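Local coordinates for oligopeptide-binding protein AppA (Bacillus subtilis, PDB 1XOC) that binds oligopeptides, here a nonapeptide, as the receptor component of an ABC-type oligopeptide permease that can replace the Opp system in sporulation and competence, at residues Y53-T59 against L153-L159; S68-S72 against V84-V90; L159-L164 against F177-I183. All blocks are in the same frame, centred on the assembly; numbering follows the deposited sequence. Where two conformers were deposited one is given.

Contact 1: residues Y53-T59 against L153-L159; sequences YSFLTKT and LDSTAIL
In this family 5 solute-binding protein, the end of helix 147-155 and the extended chain after it lie along the run into edge strand 57-59, beside the bound peptide. Tyr53 has just left a helix; its CB meets Ala157 CB at 3.4 Å, and its ring (chi1 m) brings CE1 to 4.0 Å from Leu159 CD2, while its OH bonds to Phe35 O. Ser54 is extended: its O accepts from Ile158 N at 2.9 Å, and water 1 joins Ser54 N to Ile158 O. Phe55, also extended with chi1 m, sits with its CA 5.2 Å from that of Ala157; its CE1 packs on Ala157 CB at 3.7 Å. Leu56 breaks the extended run with helical phi/psi (-60/-39) and sets CD1 3.8 Å from Leu153 CD2; water 2 ties its N to Leu153 O and Thr156 O. At Thr57 the strand begins, CA 4.6 Å from Asp154 CA; its N gives a weak 3.3 Å bond to Leu153 O, and water 3 bridges Thr57 O and Asp154 O. Asp154, chi1 p, also bonds the nonapeptide backbone through OD1, the same oxygen that accepts from Thr59 OG1 at 2.6 Å.

Contact 2: residues S68-S72 against V84-V90; sequences SLAES and VKIKKGV
A classic beta bulge interrupts the antiparallel hairpin of strands 65-76 and 81-86, part of the five-stranded antiparallel sheet. Ala70 and Ile86 form a non-hydrogen-bonded pair with CA atoms 4.4 Å apart; the next bridge, Ser72 with Lys85, is hydrogen-bonded with CA atoms 5.2 Å apart, so the register slips by one. Glu71 (phi/psi -79/-41) is the extra residue, and the chain turns a corner there before Ser72 becomes fully extended. Lys85 O receives Glu71 N at 2.7 Å and, weakly, Ser72 N at 3.3 Å; in return Lys85 N donates to Ser72 O at 2.9 Å. Beyond Ala70, Lys87 N bonds to Leu69 O at 3.0 Å. The Lys87 side chain, chi1 m with chi2 and chi3 t, runs back over the first segment, where NZ reaches Ser68 O at 2.6 Å and Ala70 O at 3.1 Å. Apolar contacts include Leu69 CD1 with Val90 CG2 at 3.7 Å and Ala70 CB with Val84 CG1 at 4.1 Å. Waters 5 and 6 link Glu71 OE1 to Lys88 N and Ile86 O, and water 7 lies between Ser72 OG and Lys85 NZ, which also forms a salt bridge with Glu136. Lys87 thus bonds the first segment at three points, and just before the bulge its ammonium group satisfies the main-chain carbonyls of Ser68 and Ala70, which the pairing of these two segments does not use.

Contact 3: residues L159-L164 against F177-I183; sequences LPKHIL and FNRKKPI. With ZN (zinc ion), chain C.
This is apolar packing between short helix 161-164, with the two residues before it, and the loop that leads towards strand 188-194. The backbones stay well apart, with CA distances of 7.2 Å for Pro160 to Ile183 and 8.3 Å for Leu164 to Phe177, and side chains fill the gap. Phe177, in a 3-10 turn with chi1 t, inserts its ring among Leu159, Pro160, Ile163 and Leu164. Leu164 CD1 sits squarely over one face, 3.7 Å from the ring centroid and 4° off the normal, a CH-pi contact. Leu159 CD2 is 3.9 Å from Phe177 CE1, Pro160 CD 3.7 Å from Phe177 CZ, and Ile163 CG2 4.0 Å from Phe177 CD2. Pro160 is the N-cap residue of the helix, its O accepting from Ile163 N and Leu164 N, both at 3.0 Å. Within the family 5 binding-protein fold, helix 100-108 meets this element too, through Phe105 against Leu159 and Leu164. Ile183 adds CB at 3.7 Å from Ile163 CD1, while its O lies 3.4 Å from Pro160 CD. On this helix His162 (chi1 p) stays out of the packing and binds a zinc ion through ND1 at 2.2 Å; waters 8 to 12 complete the shell. Its NE2 bonds Asp94.

How the contacts relate
Contacts 1 and 2 meet in one antiparallel sheet: Phe55 O lies 3.0 Å from Leu69 N and Leu56 O 3.0 Å from Ser68 N, both probable hydrogen bonds, while Ile158 CG1 packs on Leu69 CD2 at 3.7 Å. Their centres are 11 Å apart, and contact 2 is nested within the chain loop that contact 1 closes. Contact 3 follows in series, sharing Leu159 with contact 1; Tyr53 OH approaches Phe177 CE1 to 3.3 Å and Pro182 CB to 3.6 Å. Contacts 2 and 3 do not touch, their nearest atoms being about 8 Å apart. Contact 1 reaches the bound nonapeptide: Asp154 OD1 bonds its backbone, Ser155 OG does so weakly, and Thr59 packs on it.

Contact 1: residues Y53-T59 against L153-L159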
loop_
_atom_site.group_PDB
_atom_site.type_symbol
_atom_site.label_atom_id
_atom_site.label_comp_id
_atom_site.label_asym_id
_atom_site.label_seq_id
_atom_site.Cartn_x
_atom_site.Cartn_y
_atom_site.Cartn_z
ATOM N N TYR A 53 -17.482 -0.314 1.444
ATOM C CA TYR A 53 -17.764 1.083 1.719
ATOM C C TYR A 53 -17.828 1.869 0.445
ATOM O O TYR A 53 -17.406 1.389 -0.615
ATOM C CB TYR A 53 -16.666 1.669 2.625
ATOM C CG TYR A 53 -16.563 0.962 3.941
ATOM C CD1 TYR A 53 -17.606 1.035 4.855
ATOM C CD2 TYR A 53 -15.422 0.285 4.278
ATOM C CE1 TYR A 53 -17.546 0.380 6.069
ATOM C CE2 TYR A 53 -15.347 -0.363 5.483
ATOM C CZ TYR A 53 -16.396 -0.299 6.361
ATOM O OH TYR A 53 -16.262 -0.957 7.589
ATOM N N SER A 54 -18.304 3.102 0.582
ATOM C CA SER A 54 -18.255 4.100 -0.463
ATOM C C SER A 54 -17.313 5.246 -0.051
ATOM O O SER A 54 -17.046 5.471 1.136
ATOM C CB SER A 54 -19.635 4.659 -0.740
ATOM O OG SER A 54 -20.547 3.651 -1.132
ATOM N N PHE A 55 -16.925 6.000 -1.088
ATOM C CA PHE A 55 -15.925 7.063 -1.026
ATOM C C PHE A 55 -16.434 8.233 -1.861
ATOM O O PHE A 55 -17.088 8.047 -2.887
ATOM C CB PHE A 55 -14.600 6.548 -1.612
ATOM C CG PHE A 55 -14.097 5.269 -0.908
ATOM C CD1 PHE A 55 -13.078 5.298 0.056
ATOM C CD2 PHE A 55 -14.649 4.051 -1.245
ATOM C CE1 PHE A 55 -12.692 4.100 0.697
ATOM C CE2 PHE A 55 -14.239 2.873 -0.575
ATOM C CZ PHE A 55 -13.284 2.923 0.330
ATOM N N LEU A 56 -16.103 9.446 -1.437
ATOM C CA LEU A 56 -16.565 10.611 -2.138
ATOM C C LEU A 56 -16.077 10.616 -3.594
ATOM O O LEU A 56 -16.789 11.042 -4.523
ATOM C CB LEU A 56 -16.116 11.893 -1.422
ATOM C CG LEU A 56 -16.909 12.139 -0.133
ATOM C CD1 LEU A 56 -16.302 13.302 0.666
ATOM C CD2 LEU A 56 -18.408 12.308 -0.362
ATOM N N THR A 57 -14.839 10.185 -3.817
ATOM C CA THR A 57 -14.247 10.104 -5.157
ATOM C C THR A 57 -13.621 8.746 -5.370
ATOM O O THR A 57 -13.485 7.963 -4.412
ATOM C CB THR A 57 -13.152 11.149 -5.381
ATOM O OG1 THR A 57 -12.138 10.951 -4.377
ATOM C CG2 THR A 57 -13.711 12.577 -5.331
ATOM N N LYS A 58 -13.171 8.470 -6.573
ATOM C CA LYS A 58 -12.550 7.214 -6.954
ATOM C C LYS A 58 -11.547 7.516 -8.046
ATOM O O LYS A 58 -11.854 8.256 -8.983
ATOM C CB LYS A 58 -13.627 6.259 -7.478
ATOM C CG LYS A 58 -13.185 4.917 -7.924
ATOM C CD LYS A 58 -14.380 4.147 -8.548
ATOM C CE LYS A 58 -15.185 3.358 -7.548
ATOM N NZ LYS A 58 -16.390 2.700 -8.196
ATOM N N THR A 59 -10.345 6.974 -7.935
ATOM C CA THR A 59 -9.322 7.164 -8.944
ATOM C C THR A 59 -9.397 6.000 -9.918
ATOM O O THR A 59 -9.363 4.815 -9.511
ATOM C CB THR A 59 -7.922 7.360 -8.324
ATOM O OG1 THR A 59 -7.911 8.595 -7.593
ATOM C CG2 THR A 59 -6.841 7.386 -9.344
ATOM N N LEU A 153 -9.990 12.215 -0.340
ATOM C CA LEU A 153 -11.358 11.980 -0.828
ATOM C C LEU A 153 -11.602 10.563 -1.346
ATOM O O LEU A 153 -12.741 10.063 -1.258
ATOM C CB LEU A 153 -11.740 13.026 -1.916
ATOM C CG LEU A 153 -11.858 14.416 -1.346
ATOM C CD1 LEU A 153 -12.134 15.389 -2.495
ATOM C CD2 LEU A 153 -12.903 14.560 -0.311
ATOM N N ASP A 154 -10.596 9.932 -1.933
ATOM C CA ASP A 154 -10.828 8.595 -2.487
ATOM C C ASP A 154 -10.384 7.518 -1.511
ATOM O O ASP A 154 -10.657 6.355 -1.760
ATOM C CB ASP A 154 -10.216 8.355 -3.853
ATOM C CG ASP A 154 -8.763 8.566 -3.896
ATOM O OD1 ASP A 154 -8.173 8.313 -4.985
ATOM O OD2 ASP A 154 -8.173 9.038 -2.909
ATOM N N SER A 155 -9.698 7.913 -0.446
ATOM C CA SER A 155 -9.166 6.948 0.558
ATOM C C SER A 155 -10.014 6.778 1.786
ATOM O O SER A 155 -9.819 5.806 2.552
ATOM C CB SER A 155 -7.787 7.402 0.998
ATOM O OG SER A 155 -6.921 7.460 -0.113
ATOM N N THR A 156 -10.964 7.690 1.987
ATOM C CA THR A 156 -11.743 7.753 3.201
ATOM C C THR A 156 -13.121 7.098 3.042
ATOM O O THR A 156 -14.045 7.671 2.457
ATOM C CB THR A 156 -11.897 9.167 3.711
ATOM O OG1 THR A 156 -10.608 9.790 3.739
ATOM C CG2 THR A 156 -12.533 9.212 5.136
ATOM N N ALA A 157 -13.219 5.878 3.568
ATOM C CA ALA A 157 -14.486 5.140 3.576
ATOM C C ALA A 157 -15.480 5.788 4.501
ATOM O O ALA A 157 -15.154 6.031 5.661
ATOM C CB ALA A 157 -14.264 3.690 4.029
ATOM N N ILE A 158 -16.708 6.035 4.006
ATOM C CA ILE A 158 -17.715 6.724 4.792
ATOM C C ILE A 158 -18.383 5.734 5.775
ATOM O O ILE A 158 -18.977 4.702 5.387
ATOM C CB ILE A 158 -18.756 7.473 3.873
ATOM C CG1 ILE A 158 -18.062 8.458 2.925
ATOM C CG2 ILE A 158 -19.761 8.158 4.724
ATOM C CD1 ILE A 158 -17.130 9.418 3.568
ATOM N N LEU A 159 -18.309 6.093 7.055
ATOM C CA LEU A 159 -18.837 5.249 8.126
ATOM C C LEU A 159 -20.191 5.749 8.637
ATOM O O LEU A 159 -20.476 6.947 8.576
ATOM C CB LEU A 159 -17.847 5.220 9.290
ATOM C CG LEU A 159 -16.410 4.791 8.973
ATOM C CD1 LEU A 159 -15.545 4.983 10.210
ATOM C CD2 LEU A 159 -16.358 3.351 8.525
HETATM O O HOH W 1 -19.784 3.540 3.066
HETATM O O HOH W 2 -14.348 9.818 0.934
HETATM O O HOH W 3 -12.216 5.515 -3.935
HETATM O O HOH W 4 -9.801 5.354 -5.505
#

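Contact 2: residues S68-S72 against V84-V90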
loop_
_atom_site.group_PDB
_atom_site.type_symbol
_atom_site.label_atom_id
_atom_site.label_comp_id
_atom_site.label_asym_id
_atom_site.label_seq_id
_atom_site.Cartn_x
_atom_site.Cartn_y
_atom_site.Cartn_z
ATOM N N SER A 68 -17.671 9.736 -7.047
ATOM C CA SER A 68 -18.342 8.478 -6.792
ATOM C C SER A 68 -19.572 8.763 -5.896
ATOM O O SER A 68 -20.663 8.957 -6.424
ATOM C CB SER A 68 -17.359 7.480 -6.167
ATOM O OG SER A 68 -18.001 6.236 -5.915
ATOM N N LEU A 69 -19.404 8.818 -4.577
ATOM C CA LEU A 69 -20.491 9.192 -3.675
ATOM C C LEU A 69 -20.878 10.686 -3.842
ATOM O O LEU A 69 -22.046 11.071 -3.695
ATOM C CB LEU A 69 -20.119 8.870 -2.232
ATOM C CG LEU A 69 -21.122 9.130 -1.130
ATOM C CD1 LEU A 69 -22.447 8.409 -1.422
ATOM C CD2 LEU A 69 -20.486 8.690 0.190
ATOM N N ALA A 70 -19.887 11.530 -4.138
ATOM C CA ALA A 70 -20.140 12.947 -4.367
ATOM C C ALA A 70 -20.921 13.205 -5.654
ATOM O O ALA A 70 -20.638 12.584 -6.668
ATOM C CB ALA A 70 -18.807 13.704 -4.406
ATOM N N GLU A 71 -21.932 14.077 -5.574
ATOM C CA GLU A 71 -22.659 14.613 -6.733
ATOM C C GLU A 71 -21.850 15.712 -7.388
ATOM O O GLU A 71 -21.816 15.796 -8.603
ATOM C CB GLU A 71 -24.021 15.140 -6.275
ATOM C CG GLU A 71 -24.968 15.451 -7.382
ATOM C CD GLU A 71 -26.445 15.555 -6.951
ATOM O OE1 GLU A 71 -26.850 15.118 -5.834
ATOM O OE2 GLU A 71 -27.223 16.078 -7.771
ATOM N N SER A 72 -21.217 16.561 -6.579
ATOM C CA SER A 72 -20.347 17.596 -7.064
ATOM C C SER A 72 -19.332 18.035 -6.000
ATOM O O SER A 72 -19.583 17.909 -4.813
ATOM C CB SER A 72 -21.181 18.792 -7.523
ATOM O OG SER A 72 -21.833 19.346 -6.412
ATOM N N VAL A 84 -18.810 20.104 -0.987
ATOM C CA VAL A 84 -19.125 18.791 -1.525
ATOM C C VAL A 84 -20.586 18.472 -1.341
ATOM O O VAL A 84 -21.104 18.509 -0.251
ATOM C CB VAL A 84 -18.294 17.725 -0.809
ATOM C CG1 VAL A 84 -18.719 16.273 -1.237
ATOM C CG2 VAL A 84 -16.818 17.950 -1.046
ATOM N N LYS A 85 -21.271 18.217 -2.449
ATOM C CA LYS A 85 -22.649 17.764 -2.421
ATOM C C LYS A 85 -22.658 16.256 -2.603
ATOM O O LYS A 85 -21.972 15.735 -3.463
ATOM C CB LYS A 85 -23.428 18.439 -3.539
ATOM C CG LYS A 85 -23.545 19.939 -3.320
ATOM C CD LYS A 85 -24.281 20.683 -4.448
ATOM C CE LYS A 85 -24.199 22.251 -4.272
ATOM N NZ LYS A 85 -22.778 22.816 -4.089
ATOM N N ILE A 86 -23.459 15.573 -1.800
ATOM C CA ILE A 86 -23.494 14.119 -1.710
ATOM C C ILE A 86 -24.729 13.620 -2.449
ATOM O O ILE A 86 -25.791 14.223 -2.338
ATOM C CB ILE A 86 -23.588 13.724 -0.205
ATOM C CG1 ILE A 86 -22.354 14.254 0.578
ATOM C CG2 ILE A 86 -23.744 12.233 -0.015
ATOM C CD1 ILE A 86 -22.498 14.190 2.085
ATOM N N LYS A 87 -24.587 12.555 -3.221
ATOM C CA LYS A 87 -25.755 11.905 -3.849
ATOM C C LYS A 87 -26.815 11.519 -2.814
ATOM O O LYS A 87 -26.486 11.052 -1.715
ATOM C CB LYS A 87 -25.300 10.673 -4.647
ATOM C CG LYS A 87 -24.526 11.026 -5.935
ATOM C CD LYS A 87 -24.024 9.774 -6.597
ATOM C CE LYS A 87 -23.530 9.959 -7.991
ATOM N NZ LYS A 87 -22.143 10.328 -8.082
ATOM N N LYS A 88 -28.082 11.712 -3.180
ATOM C CA LYS A 88 -29.216 11.389 -2.329
ATOM C C LYS A 88 -29.684 9.968 -2.606
ATOM O O LYS A 88 -29.532 9.451 -3.726
ATOM C CB LYS A 88 -30.363 12.355 -2.597
ATOM C CG LYS A 88 -30.009 13.818 -2.454
ATOM C CD LYS A 88 -31.267 14.665 -2.613
ATOM C CE LYS A 88 -30.963 16.134 -2.956
ATOM N NZ LYS A 88 -30.456 16.824 -1.767
ATOM N N GLY A 89 -30.246 9.330 -1.586
ATOM C CA GLY A 89 -30.821 7.996 -1.737
ATOM C C GLY A 89 -29.832 6.859 -1.624
ATOM O O GLY A 89 -30.151 5.706 -1.947
ATOM N N VAL A 90 -28.611 7.161 -1.188
ATOM C CA VAL A 90 -27.611 6.129 -0.955
ATOM C C VAL A 90 -27.878 5.509 0.411
ATOM O O VAL A 90 -28.044 6.207 1.405
ATOM C CB VAL A 90 -26.172 6.727 -0.985
ATOM C CG1 VAL A 90 -25.153 5.665 -0.678
ATOM C CG2 VAL A 90 -25.923 7.379 -2.332
HETATM O O HOH W 5 -28.658 12.891 -5.911
HETATM O O HOH W 6 -27.456 15.997 -3.470
HETATM O O HOH W 7 -20.502 21.179 -4.807
#

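Contact 3: residues L159-L164 against F177-I183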
loop_
_atom_site.group_PDB
_atom_site.type_symbol
_atom_site.label_atom_id
_atom_site.label_comp_id
_atom_site.label_asym_id
_atom_site.label_seq_id
_atom_site.Cartn_x
_atom_site.Cartn_y
_atom_site.Cartn_z
ATOM N N LEU A 159 -18.309 6.093 7.055
ATOM C CA LEU A 159 -18.837 5.249 8.126
ATOM C C LEU A 159 -20.191 5.749 8.637
ATOM O O LEU A 159 -20.476 6.947 8.576
ATOM C CB LEU A 159 -17.847 5.220 9.290
ATOM C CG LEU A 159 -16.410 4.791 8.973
ATOM C CD1 LEU A 159 -15.545 4.983 10.210
ATOM C CD2 LEU A 159 -16.358 3.351 8.525
ATOM N N PRO A 160 -21.039 4.844 9.169
ATOM C CA PRO A 160 -22.347 5.215 9.674
ATOM C C PRO A 160 -22.325 5.816 11.092
ATOM O O PRO A 160 -22.074 5.111 12.087
ATOM C CB PRO A 160 -23.111 3.888 9.656
ATOM C CG PRO A 160 -22.072 2.865 9.815
ATOM C CD PRO A 160 -20.840 3.396 9.172
ATOM N N LYS A 161 -22.633 7.104 11.184
ATOM C CA LYS A 161 -22.672 7.790 12.449
ATOM C C LYS A 161 -23.726 7.186 13.376
ATOM O O LYS A 161 -23.540 7.128 14.594
ATOM C CB LYS A 161 -22.944 9.270 12.281
ATOM C CG LYS A 161 -22.828 10.057 13.557
ATOM C CD LYS A 161 -23.084 11.537 13.325
ATOM C CE LYS A 161 -22.952 12.317 14.595
ATOM N NZ LYS A 161 -23.366 13.767 14.449
ATOM N N HIS A 162 -24.845 6.733 12.818
ATOM C CA HIS A 162 -25.890 6.177 13.667
ATOM C C HIS A 162 -25.481 4.869 14.305
ATOM O O HIS A 162 -26.161 4.372 15.208
ATOM C CB HIS A 162 -27.214 5.999 12.910
ATOM C CG HIS A 162 -27.127 5.128 11.704
ATOM N ND1 HIS A 162 -27.100 5.643 10.422
ATOM C CD2 HIS A 162 -27.093 3.780 11.573
ATOM C CE1 HIS A 162 -27.039 4.644 9.556
ATOM N NE2 HIS A 162 -27.016 3.503 10.228
ATOM N N ILE A 163 -24.346 4.316 13.868
ATOM C CA ILE A 163 -23.787 3.149 14.565
ATOM C C ILE A 163 -22.613 3.540 15.481
ATOM O O ILE A 163 -22.526 3.080 16.646
ATOM C CB ILE A 163 -23.338 2.049 13.577
ATOM C CG1 ILE A 163 -24.525 1.579 12.705
ATOM C CG2 ILE A 163 -22.728 0.856 14.353
ATOM C CD1 ILE A 163 -24.205 0.536 11.687
ATOM N N LEU A 164 -21.702 4.349 14.949
ATOM C CA LEU A 164 -20.404 4.597 15.616
ATOM C C LEU A 164 -20.246 5.968 16.260
ATOM O O LEU A 164 -19.208 6.227 16.902
ATOM C CB LEU A 164 -19.285 4.466 14.591
ATOM C CG LEU A 164 -19.141 3.094 13.971
ATOM C CD1 LEU A 164 -18.177 3.103 12.836
ATOM C CD2 LEU A 164 -18.722 2.075 15.061
ATOM N N PHE A 177 -17.288 -3.522 15.031
ATOM C CA PHE A 177 -17.675 -3.009 13.735
ATOM C C PHE A 177 -16.589 -3.260 12.693
ATOM O O PHE A 177 -16.875 -3.536 11.513
ATOM C CB PHE A 177 -17.941 -1.504 13.840
ATOM C CG PHE A 177 -18.304 -0.831 12.518
ATOM C CD1 PHE A 177 -17.330 -0.459 11.614
ATOM C CD2 PHE A 177 -19.640 -0.582 12.188
ATOM C CE1 PHE A 177 -17.665 0.161 10.416
ATOM C CE2 PHE A 177 -19.960 0.034 11.004
ATOM C CZ PHE A 177 -18.990 0.385 10.123
ATOM N N ASN A 178 -15.338 -3.112 13.106
ATOM C CA ASN A 178 -14.240 -3.079 12.109
ATOM C C ASN A 178 -13.825 -4.477 11.635
ATOM O O ASN A 178 -13.042 -4.594 10.728
ATOM C CB ASN A 178 -13.018 -2.376 12.727
ATOM C CG ASN A 178 -13.294 -0.922 13.063
ATOM O OD1 ASN A 178 -13.908 -0.214 12.289
ATOM N ND2 ASN A 178 -12.856 -0.488 14.233
ATOM N N ARG A 179 -14.345 -5.513 12.286
ATOM C CA ARG A 179 -13.954 -6.870 11.960
ATOM C C ARG A 179 -15.121 -7.754 11.566
ATOM O O ARG A 179 -15.152 -8.258 10.466
ATOM C CB ARG A 179 -13.189 -7.511 13.115
ATOM C CG ARG A 179 -11.876 -6.851 13.418
ATOM C CD ARG A 179 -11.139 -7.423 14.617
ATOM N NE ARG A 179 -12.055 -7.795 15.682
ATOM C CZ ARG A 179 -12.478 -6.978 16.626
ATOM N NH1 ARG A 179 -12.074 -5.724 16.647
ATOM N NH2 ARG A 179 -13.313 -7.415 17.553
ATOM N N LYS A 180 -16.086 -7.927 12.465
ATOM C CA LYS A 180 -17.175 -8.831 12.077
ATOM C C LYS A 180 -18.582 -8.259 12.123
ATOM O O LYS A 180 -19.487 -8.953 11.720
ATOM C CB LYS A 180 -17.048 -10.176 12.809
ATOM C CG LYS A 180 -15.890 -11.057 12.284
ATOM C CD LYS A 180 -15.562 -12.275 13.153
ATOM C CE LYS A 180 -14.290 -12.974 12.676
ATOM N NZ LYS A 180 -13.089 -12.252 13.107
ATOM N N LYS A 181 -18.714 -6.951 12.279
ATOM C CA LYS A 181 -19.990 -6.308 12.051
ATOM C C LYS A 181 -19.917 -5.041 11.209
ATOM O O LYS A 181 -20.570 -4.069 11.525
ATOM C CB LYS A 181 -20.670 -5.992 13.378
ATOM C CG LYS A 181 -20.998 -7.229 14.177
ATOM C CD LYS A 181 -22.134 -6.966 15.122
ATOM C CE LYS A 181 -21.657 -6.166 16.291
ATOM N NZ LYS A 181 -22.761 -5.367 16.911
ATOM N N PRO A 182 -19.126 -5.042 10.144
ATOM C CA PRO A 182 -19.045 -3.783 9.411
ATOM C C PRO A 182 -20.319 -3.499 8.638
ATOM O O PRO A 182 -20.936 -4.417 8.095
ATOM C CB PRO A 182 -17.870 -4.018 8.459
ATOM C CG PRO A 182 -17.894 -5.453 8.191
ATOM C CD PRO A 182 -18.284 -6.068 9.499
ATOM N N ILE A 183 -20.708 -2.230 8.590
ATOM C CA ILE A 183 -21.875 -1.764 7.835
ATOM C C ILE A 183 -21.402 -0.594 6.990
ATOM O O ILE A 183 -20.956 0.386 7.537
ATOM C CB ILE A 183 -23.036 -1.336 8.759
ATOM C CG1 ILE A 183 -23.565 -2.549 9.560
ATOM C CG2 ILE A 183 -24.132 -0.607 7.959
ATOM C CD1 ILE A 183 -24.254 -3.569 8.730
HETATM ZN ZN ZN C . -27.600 7.684 9.648
HETATM O O HOH W 8 -25.903 8.427 10.425
HETATM O O HOH W 9 -28.206 9.851 9.632
HETATM O O HOH W 10 -29.405 7.239 8.561
HETATM O O HOH W 11 -28.878 8.437 11.264
HETATM O O HOH W 12 -26.731 7.480 7.977
#